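Side-chain contacts in mandelate racemase/muconate lactonizing protein (Thermobispora bispora, PDB 3VC5), which probably catalyses the magnesium-dependent dehydration of D-glucarate to 5-dehydro-4-deoxy-D-glucarate: residues Gly213-Pro216 with Pro217-Ala221; Ala325-Cys328 with Ala329-Ile333; His410-Tyr413 with Glu414-Gly417. All coordinates share one frame; numbering follows the deposited sequence.

Contact 1: residues Gly213-Pro216 with Pro217-Ala221; sequences GVFP and PEQEA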
ATOM      1  N   GLY A 213     -26.832   3.199  20.088  1.00 27.08           N
ATOM      2  CA  GLY A 213     -26.333   2.783  21.399  1.00 27.72           C
ATOM      3  C   GLY A 213     -26.771   3.746  22.494  1.00 30.75           C
ATOM      4  O   GLY A 213     -26.179   3.803  23.574  1.00 28.51           O
ATOM      5  N   VAL A 214     -27.809   4.525  22.204  1.00 29.03           N
ATOM      6  CA  VAL A 214     -28.289   5.551  23.108  1.00 28.81           C
ATOM      7  C   VAL A 214     -29.637   5.148  23.699  1.00 28.83           C
ATOM      8  O   VAL A 214     -29.831   5.208  24.920  1.00 30.49           O
ATOM      9  CB  VAL A 214     -28.432   6.882  22.338  1.00 25.97           C
ATOM     10  CG1 VAL A 214     -29.085   7.967  23.208  1.00 29.81           C
ATOM     11  CG2 VAL A 214     -27.069   7.331  21.806  1.00 27.27           C
ATOM     12  N   PHE A 215     -30.557   4.736  22.826  1.00 29.29           N
ATOM     13  CA  PHE A 215     -31.889   4.285  23.248  1.00 32.43           C
ATOM     14  C   PHE A 215     -32.010   2.791  23.048  1.00 33.44           C
ATOM     15  O   PHE A 215     -31.199   2.196  22.341  1.00 31.43           O
ATOM     16  CB  PHE A 215     -32.955   5.011  22.436  1.00 33.41           C
ATOM     17  CG  PHE A 215     -33.148   6.443  22.847  1.00 34.03           C
ATOM     18  CD1 PHE A 215     -32.617   7.481  22.087  1.00 30.86           C
ATOM     19  CD2 PHE A 215     -33.859   6.750  24.000  1.00 37.93           C
ATOM     20  CE1 PHE A 215     -32.795   8.797  22.468  1.00 34.10           C
ATOM     21  CE2 PHE A 215     -34.048   8.065  24.394  1.00 37.46           C
ATOM     22  CZ  PHE A 215     -33.508   9.099  23.627  1.00 38.38           C
ATOM     23  N   PRO A 216     -33.034   2.171  23.647  1.00 36.01           N
ATOM     24  CA  PRO A 216     -33.192   0.742  23.396  1.00 33.51           C
ATOM     25  C   PRO A 216     -33.187   0.450  21.896  1.00 33.25           C
ATOM     26  O   PRO A 216     -33.681   1.255  21.101  1.00 32.64           O
ATOM     27  CB  PRO A 216     -34.559   0.427  24.007  1.00 37.19           C
ATOM     28  CG  PRO A 216     -34.675   1.428  25.149  1.00 40.19           C
ATOM     29  CD  PRO A 216     -34.001   2.689  24.634  1.00 37.91           C
ATOM     30  N   PRO A 217     -32.619  -0.692  21.501  1.00 32.88           N
ATOM     31  CA  PRO A 217     -32.450  -0.931  20.062  1.00 33.50           C
ATOM     32  C   PRO A 217     -33.769  -0.806  19.272  1.00 34.29           C
ATOM     33  O   PRO A 217     -33.758  -0.337  18.130  1.00 36.23           O
ATOM     34  CB  PRO A 217     -31.919  -2.374  19.986  1.00 36.22           C
ATOM     35  CG  PRO A 217     -31.639  -2.808  21.391  1.00 37.56           C
ATOM     36  CD  PRO A 217     -31.989  -1.717  22.352  1.00 33.08           C
ATOM     37  N   GLU A 218     -34.897  -1.242  19.839  1.00 38.29           N
ATOM     38  CA  GLU A 218     -36.130  -1.190  19.046  1.00 39.17           C
ATOM     39  C   GLU A 218     -36.478   0.256  18.660  1.00 34.83           C
ATOM     40  O   GLU A 218     -37.013   0.501  17.583  1.00 34.93           O
ATOM     41  CB  GLU A 218     -37.305  -1.898  19.728  1.00 47.41           C
ATOM     42  CG  GLU A 218     -37.738  -1.288  21.046  1.00 71.74           C
ATOM     43  CD  GLU A 218     -37.037  -1.925  22.236  1.00 79.42           C
ATOM     44  OE1 GLU A 218     -35.921  -2.486  22.047  1.00 77.41           O
ATOM     45  OE2 GLU A 218     -37.611  -1.862  23.352  1.00 77.29           O
ATOM     46  N   GLN A 219     -36.138   1.210  19.519  1.00 34.00           N
ATOM     47  CA  GLN A 219     -36.411   2.615  19.216  1.00 35.54           C
ATOM     48  C   GLN A 219     -35.495   3.150  18.104  1.00 36.35           C
ATOM     49  O   GLN A 219     -35.890   4.014  17.301  1.00 35.86           O
ATOM     50  CB  GLN A 219     -36.271   3.460  20.482  1.00 35.83           C
ATOM     51  CG  GLN A 219     -37.357   3.221  21.516  1.00 35.25           C
ATOM     52  CD  GLN A 219     -37.131   4.010  22.799  1.00 40.03           C
ATOM     53  OE1 GLN A 219     -36.702   5.168  22.768  1.00 40.13           O
ATOM     54  NE2 GLN A 219     -37.433   3.396  23.930  1.00 44.32           N
ATOM     55  N   GLU A 220     -34.264   2.650  18.067  1.00 31.39           N
ATOM     56  CA  GLU A 220     -33.309   3.074  17.057  1.00 30.31           C
ATOM     57  C   GLU A 220     -33.644   2.432  15.731  1.00 32.14           C
ATOM     58  O   GLU A 220     -33.515   3.068  14.684  1.00 33.12           O
ATOM     59  CB  GLU A 220     -31.883   2.768  17.526  1.00 28.91           C
ATOM     60  CG  GLU A 220     -31.594   3.480  18.865  1.00 28.04           C
ATOM     61  CD  GLU A 220     -30.132   3.448  19.308  1.00 30.95           C
ATOM     62  OE1 GLU A 220     -29.404   2.505  18.915  1.00 29.66           O
ATOM     63  OE2 GLU A 220     -29.746   4.341  20.115  1.00 29.31           O
ATOM     64  N   ALA A 221     -34.099   1.181  15.769  1.00 31.55           N
ATOM     65  CA  ALA A 221     -34.619   0.545  14.557  1.00 33.68           C
ATOM     66  C   ALA A 221     -35.808   1.342  13.993  1.00 34.71           C
ATOM     67  O   ALA A 221     -35.925   1.513  12.776  1.00 35.08           O
ATOM     68  CB  ALA A 221     -34.999  -0.910  14.815  1.00 35.87           C
TER
HETATM   69  O   HOH W   1     -29.130   0.974  21.140  1.00 38.08           O
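Glu220 reaches back from the first turn of its helix to the loop Gly213-Pro216 and grips three consecutive backbone N-H groups. Its CB-CG bond leads off on the side of its own N (chi1 -58°), and the chain then runs out extended, which brings the carboxylate to the N-H groups of the loop. CG passes Phe215 O at 3.7 Å, and CD comes close to Gly213 N. At the tip, OE1 takes the N-H of Gly213 at 2.9 Å on its syn lone pair. OE2 accepts two donors from the same face of the carboxylate plane: Val214 N arrives on the syn side and tilted, while Phe215 N stands well above the plane, its N-H...OE2 angle a straight 167°. A water bridges Phe215 O and, more weakly, OE1. This is the loop that follows strand 208-211 and leads into helix 217-230, a strand-to-helix connection of the enolase-type barrel domain, and the predicted proton acceptor Lys211 lies at the end of that strand. Were Glu220 replaced by an alanine, the N-H groups of Gly213, Val214 and Phe215 would probably lose their shared acceptor and the loop would be freer to shift. Gly213 suits its position because its phi is positive, at 74°. Pro216 is the N-cap residue, and its O accepts Gln219 N at 2.9 Å; Pro217 suits the first turn, where a backbone N-H would have no i-4 partner inside the helix. Gln219 lies alongside Pro216, pointing the same way, with NE2 against the ring atoms CG and CD, while its OE1 comes obliquely to Phe215 CD2 at 3.5 Å. The Phe215 ring itself meets Tyr170 edge-to-face, and Tyr170 and Trp244 also touch the Glu220 side chain.

Contact 2: residues Ala325-Cys328 with Ala329-Ile333; sequences ATLC and ATFGI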
ATOM      1  N   ALA A 325      -6.010   0.460   2.279  1.00 21.75           N
ATOM      2  CA  ALA A 325      -7.115   0.323   1.352  1.00 21.69           C
ATOM      3  C   ALA A 325      -6.806  -0.783   0.329  1.00 22.70           C
ATOM      4  O   ALA A 325      -7.686  -1.599   0.000  1.00 24.37           O
ATOM      5  CB  ALA A 325      -7.411   1.672   0.627  1.00 23.02           C
ATOM      6  N   THR A 326      -5.590  -0.817  -0.200  1.00 22.56           N
ATOM      7  CA  THR A 326      -5.215  -1.870  -1.171  1.00 22.87           C
ATOM      8  C   THR A 326      -5.338  -3.253  -0.517  1.00 22.33           C
ATOM      9  O   THR A 326      -5.837  -4.228  -1.137  1.00 24.48           O
ATOM     10  CB  THR A 326      -3.736  -1.660  -1.664  1.00 23.37           C
ATOM     11  OG1 THR A 326      -3.702  -0.468  -2.441  1.00 28.90           O
ATOM     12  CG2 THR A 326      -3.230  -2.870  -2.514  1.00 27.53           C
ATOM     13  N   LEU A 327      -4.919  -3.322   0.745  1.00 23.17           N
ATOM     14  CA  LEU A 327      -4.913  -4.603   1.457  1.00 22.28           C
ATOM     15  C   LEU A 327      -6.369  -5.057   1.602  1.00 24.22           C
ATOM     16  O   LEU A 327      -6.725  -6.187   1.246  1.00 26.10           O
ATOM     17  CB  LEU A 327      -4.252  -4.448   2.824  1.00 24.45           C
ATOM     18  CG  LEU A 327      -4.158  -5.668   3.737  1.00 26.60           C
ATOM     19  CD1 LEU A 327      -3.065  -5.407   4.763  1.00 29.42           C
ATOM     20  CD2 LEU A 327      -5.529  -5.981   4.412  1.00 25.93           C
ATOM     21  N   CYS A 328      -7.229  -4.148   2.049  1.00 24.51           N
ATOM     22  CA  CYS A 328      -8.638  -4.504   2.224  1.00 25.08           C
ATOM     23  C   CYS A 328      -9.277  -4.959   0.915  1.00 28.13           C
ATOM     24  O   CYS A 328      -9.931  -6.006   0.871  1.00 28.71           O
ATOM     25  CB  CYS A 328      -9.434  -3.338   2.841  1.00 26.74           C
ATOM     26  SG  CYS A 328      -9.050  -3.112   4.601  1.00 28.93           S
ATOM     27  N   ALA A 329      -9.102  -4.181  -0.151  1.00 25.47           N
ATOM     28  CA  ALA A 329      -9.686  -4.533  -1.445  1.00 26.58           C
ATOM     29  C   ALA A 329      -9.272  -5.945  -1.870  1.00 26.60           C
ATOM     30  O   ALA A 329     -10.101  -6.718  -2.373  1.00 27.85           O
ATOM     31  CB  ALA A 329      -9.309  -3.501  -2.521  1.00 27.36           C
ATOM     32  N   THR A 330      -7.997  -6.265  -1.673  1.00 25.89           N
ATOM     33  CA  THR A 330      -7.445  -7.597  -1.993  1.00 26.76           C
ATOM     34  C   THR A 330      -8.224  -8.723  -1.308  1.00 29.19           C
ATOM     35  O   THR A 330      -8.466  -9.781  -1.903  1.00 29.40           O
ATOM     36  CB  THR A 330      -5.925  -7.676  -1.646  1.00 31.00           C
ATOM     37  OG1 THR A 330      -5.216  -6.660  -2.374  1.00 33.27           O
ATOM     38  CG2 THR A 330      -5.340  -9.074  -1.980  1.00 28.38           C
ATOM     39  N   PHE A 331      -8.622  -8.484  -0.065  1.00 26.22           N
ATOM     40  CA  PHE A 331      -9.330  -9.487   0.727  1.00 25.28           C
ATOM     41  C   PHE A 331     -10.827  -9.347   0.676  1.00 26.65           C
ATOM     42  O   PHE A 331     -11.535 -10.056   1.376  1.00 26.65           O
ATOM     43  CB  PHE A 331      -8.813  -9.482   2.174  1.00 24.92           C
ATOM     44  CG  PHE A 331      -7.428 -10.026   2.305  1.00 24.62           C
ATOM     45  CD1 PHE A 331      -7.210 -11.376   2.578  1.00 26.60           C
ATOM     46  CD2 PHE A 331      -6.325  -9.207   2.121  1.00 31.93           C
ATOM     47  CE1 PHE A 331      -5.925 -11.875   2.691  1.00 27.84           C
ATOM     48  CE2 PHE A 331      -5.041  -9.706   2.234  1.00 31.99           C
ATOM     49  CZ  PHE A 331      -4.829 -11.049   2.510  1.00 28.92           C
ATOM     50  N   GLY A 332     -11.317  -8.448  -0.175  1.00 24.93           N
ATOM     51  CA  GLY A 332     -12.767  -8.282  -0.351  1.00 26.88           C
ATOM     52  C   GLY A 332     -13.439  -7.449   0.734  1.00 25.62           C
ATOM     53  O   GLY A 332     -14.671  -7.464   0.865  1.00 31.29           O
ATOM     54  N   ILE A 333     -12.650  -6.727   1.523  1.00 23.73           N
ATOM     55  CA  ILE A 333     -13.205  -5.857   2.553  1.00 25.48           C
ATOM     56  C   ILE A 333     -13.322  -4.479   1.926  1.00 24.61           C
ATOM     57  O   ILE A 333     -12.339  -3.934   1.431  1.00 27.78           O
ATOM     58  CB  ILE A 333     -12.281  -5.791   3.792  1.00 26.35           C
ATOM     59  CG1 ILE A 333     -12.223  -7.179   4.456  1.00 25.07           C
ATOM     60  CG2 ILE A 333     -12.751  -4.718   4.796  1.00 25.40           C
ATOM     61  CD1 ILE A 333     -11.135  -7.345   5.471  1.00 28.74           C
TER
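Leu327 and Phe331, one turn apart, cross at an angle, with Leu327 CD2 set 4.0 Å from Phe331 CD2. Leu327 swings its CG away from its own N (chi1 179°), which lets the CD2 branch lean forward to the ring. The ring turns its edge to the backbone: Leu327 O lies in the ring plane, 3.2 Å from Phe331 CD2. The same oxygen accepts Phe331 N in its carbonyl plane. Thr330 points a different way, its hydroxyl folded back along the helix to donate to Thr326 O at 2.8 Å. That carbonyl also takes Thr330 N, on the opposite face of its plane, so a threonine here meets the needs of its own hydroxyl within the helix. Thr326 instead directs its OG1 to His323 of the second subunit. On the inner side Cys328 CB packs against Ile333 CB at 3.9 Å, and SG touches Ile333 CG2; both small or branched side chains lie against Leu308, and Cys328 also against Leu335, on the barrel strands. Phe331 and Leu327 face the subunit interface, where each meets its own counterpart, the two Phe331 rings stacking. Beyond Phe331, Gly332 takes up positive phi (80°), easy for a residue without CB, while Ile333 N reaches Cys328 O at 2.9 Å and Gly332 N bonds to Ala329 O: a Schellman motif, with Gly332 as C-prime residue, ending helix 318-330 before strand 334-337.

Contact 3: residues His410-Tyr413 with Glu414-Gly417; sequences HEQY and ERCG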
ATOM      1  N   HIS A 410      -7.247  28.893  19.855  1.00 24.05           N
ATOM      2  CA  HIS A 410      -6.254  28.575  20.879  1.00 23.75           C
ATOM      3  C   HIS A 410      -6.612  29.246  22.220  1.00 21.86           C
ATOM      4  O   HIS A 410      -6.449  28.652  23.292  1.00 23.53           O
ATOM      5  CB  HIS A 410      -4.839  28.979  20.453  1.00 23.06           C
ATOM      6  CG  HIS A 410      -3.818  28.701  21.503  1.00 24.77           C
ATOM      7  ND1 HIS A 410      -3.477  27.424  21.912  1.00 28.62           N
ATOM      8  CD2 HIS A 410      -3.043  29.542  22.233  1.00 31.27           C
ATOM      9  CE1 HIS A 410      -2.546  27.496  22.846  1.00 32.05           C
ATOM     10  NE2 HIS A 410      -2.266  28.767  23.061  1.00 31.54           N
ATOM     11  N   GLU A 411      -7.119  30.481  22.152  1.00 24.88           N
ATOM     12  CA  GLU A 411      -7.531  31.173  23.354  1.00 24.61           C
ATOM     13  C   GLU A 411      -8.699  30.404  23.992  1.00 25.63           C
ATOM     14  O   GLU A 411      -8.757  30.267  25.217  1.00 26.28           O
ATOM     15  CB  GLU A 411      -7.945  32.612  23.029  1.00 25.53           C
ATOM     16  CG  GLU A 411      -8.153  33.529  24.276  1.00 27.05           C
ATOM     17  CD  GLU A 411      -9.525  33.341  24.916  1.00 28.57           C
ATOM     18  OE1 GLU A 411     -10.484  32.951  24.179  1.00 32.02           O
ATOM     19  OE2 GLU A 411      -9.654  33.563  26.156  1.00 34.93           O
ATOM     20  N   GLN A 412      -9.601  29.868  23.164  1.00 26.13           N
ATOM     21  CA  GLN A 412     -10.708  29.074  23.696  1.00 24.93           C
ATOM     22  C   GLN A 412     -10.153  27.850  24.428  1.00 24.55           C
ATOM     23  O   GLN A 412     -10.613  27.509  25.507  1.00 26.10           O
ATOM     24  CB  GLN A 412     -11.649  28.669  22.556  1.00 25.03           C
ATOM     25  CG  GLN A 412     -12.460  29.875  22.067  1.00 27.11           C
ATOM     26  CD  GLN A 412     -13.321  29.660  20.827  1.00 31.00           C
ATOM     27  OE1 GLN A 412     -14.074  30.575  20.454  1.00 34.07           O
ATOM     28  NE2 GLN A 412     -13.201  28.497  20.158  1.00 27.65           N
ATOM     29  N   TYR A 413      -9.196  27.156  23.809  1.00 24.72           N
ATOM     30  CA  TYR A 413      -8.543  26.021  24.478  1.00 24.09           C
ATOM     31  C   TYR A 413      -8.016  26.415  25.849  1.00 27.14           C
ATOM     32  O   TYR A 413      -8.224  25.698  26.841  1.00 26.01           O
ATOM     33  CB  TYR A 413      -7.381  25.497  23.613  1.00 24.57           C
ATOM     34  CG  TYR A 413      -6.597  24.412  24.303  1.00 22.35           C
ATOM     35  CD1 TYR A 413      -7.017  23.091  24.249  1.00 23.63           C
ATOM     36  CD2 TYR A 413      -5.453  24.724  25.031  1.00 24.12           C
ATOM     37  CE1 TYR A 413      -6.279  22.069  24.901  1.00 24.66           C
ATOM     38  CE2 TYR A 413      -4.718  23.734  25.690  1.00 24.48           C
ATOM     39  CZ  TYR A 413      -5.145  22.417  25.624  1.00 23.19           C
ATOM     40  OH  TYR A 413      -4.413  21.453  26.282  1.00 23.77           O
ATOM     41  N   GLU A 414      -7.321  27.549  25.913  1.00 28.24           N
ATOM     42  CA  GLU A 414      -6.703  27.962  27.175  1.00 27.81           C
ATOM     43  C   GLU A 414      -7.717  28.014  28.319  1.00 28.71           C
ATOM     44  O   GLU A 414      -7.410  27.584  29.431  1.00 31.57           O
ATOM     45  CB  GLU A 414      -5.938  29.293  27.048  1.00 31.37           C
ATOM     46  CG  GLU A 414      -4.620  29.167  26.269  1.00 39.57           C
ATOM     47  CD  GLU A 414      -3.597  28.246  26.959  1.00 52.05           C
ATOM     48  OE1 GLU A 414      -3.165  28.555  28.089  1.00 58.63           O
ATOM     49  OE2 GLU A 414      -3.211  27.214  26.364  1.00 49.99           O
ATOM     50  N   ARG A 415      -8.921  28.523  28.064  1.00 30.72           N
ATOM     51  CA  ARG A 415      -9.874  28.701  29.166  1.00 29.54           C
ATOM     52  C   ARG A 415     -11.101  27.808  29.145  1.00 30.55           C
ATOM     53  O   ARG A 415     -12.004  28.022  29.932  1.00 34.38           O
ATOM     54  CB  ARG A 415     -10.296  30.165  29.281  1.00 35.15           C
ATOM     55  CG  ARG A 415     -10.522  30.818  27.972  1.00 37.68           C
ATOM     56  CD  ARG A 415     -11.972  30.840  27.564  1.00 44.01           C
ATOM     57  NE  ARG A 415     -12.166  31.692  26.392  1.00 39.21           N
ATOM     58  CZ  ARG A 415     -13.279  31.723  25.656  1.00 35.61           C
ATOM     59  NH1 ARG A 415     -14.340  30.980  25.982  1.00 36.85           N
ATOM     60  NH2 ARG A 415     -13.337  32.515  24.608  1.00 35.94           N
ATOM     61  N   CYS A 416     -11.113  26.760  28.318  1.00 27.68           N
ATOM     62  CA  CYS A 416     -12.342  25.989  28.155  1.00 28.62           C
ATOM     63  C   CYS A 416     -12.547  24.979  29.283  1.00 30.85           C
ATOM     64  O   CYS A 416     -13.645  24.418  29.438  1.00 31.51           O
ATOM     65  CB  CYS A 416     -12.362  25.300  26.791  1.00 26.32           C
ATOM     66  SG  CYS A 416     -11.307  23.814  26.699  1.00 28.08           S
ATOM     67  N   GLY A 417     -11.496  24.740  30.062  1.00 30.52           N
ATOM     68  CA  GLY A 417     -11.596  23.883  31.241  1.00 33.49           C
ATOM     69  C   GLY A 417     -11.632  22.398  30.929  1.00 33.82           C
ATOM     70  O   GLY A 417     -11.931  21.591  31.816  1.00 39.09           O
TER
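The C-terminal end of helix 403-415 joins side chains four residues apart, an i to i+4 arrangement in which Glu411 and Arg415 form a salt bridge. Arg415 grips the carboxylate side-on with NE and NH2. NH2 meets the syn lone pair of Glu411 OE1 at 2.9 Å; NE is shared between the two oxygens, and its straighter bond, 163°, goes to OE2 at 3.1 Å. Carboxylate and guanidinium planes are turned 48° apart. Bends at chi2 in both residues bring the charged groups together, Glu411 at -82° folding its carboxylate forward to meet the arginine. Against one face of the guanidinium lies Gln412 CG, displaced toward the edge of the group, 3.8 Å from Arg415 NH2. Arg415 suits this exposed position because its methylenes pack while its charged head is paired with Glu411. Over one face of the His410 ring comes Glu414 CG, and Glu414 OE2 sits 3.6 Å from His410 CE1; the same oxygen also lies in plane at the edge of the Tyr413 ring. Cys416 turns its CB toward Gln412 O. On the side facing the sheet, the helix rests on the three-stranded antiparallel sheet: His410 ND1 bonds to Pro32 O and Gln412 NE2 to Ala34 O of strand 25-36, Tyr413 packs on Leu52, and Arg415 and Cys416 lie on Trp50 of strand 50-60.

Overall arrangement
The three contacts lie well apart, with no touch between any two. Contacts 1 and 2 both belong to the barrel domain, at a loop beside the predicted active site and at a helix end on the subunit interface respectively; their centres are about 32 Å apart. Contact 1 lies nearest the predicted proton acceptor: the side chain of Val214 is about 5 Å from that of Lys211. In contact 2 the side chain of Ile333 is about 11 Å from that of Asn287, a residue that binds magnesium, although no magnesium is bound to this chain. Contact 3, on the helix packed against the antiparallel sheet, lies away from these sites, its centre about 42 Å from that of contact 2, on the opposite side of the chain's centre.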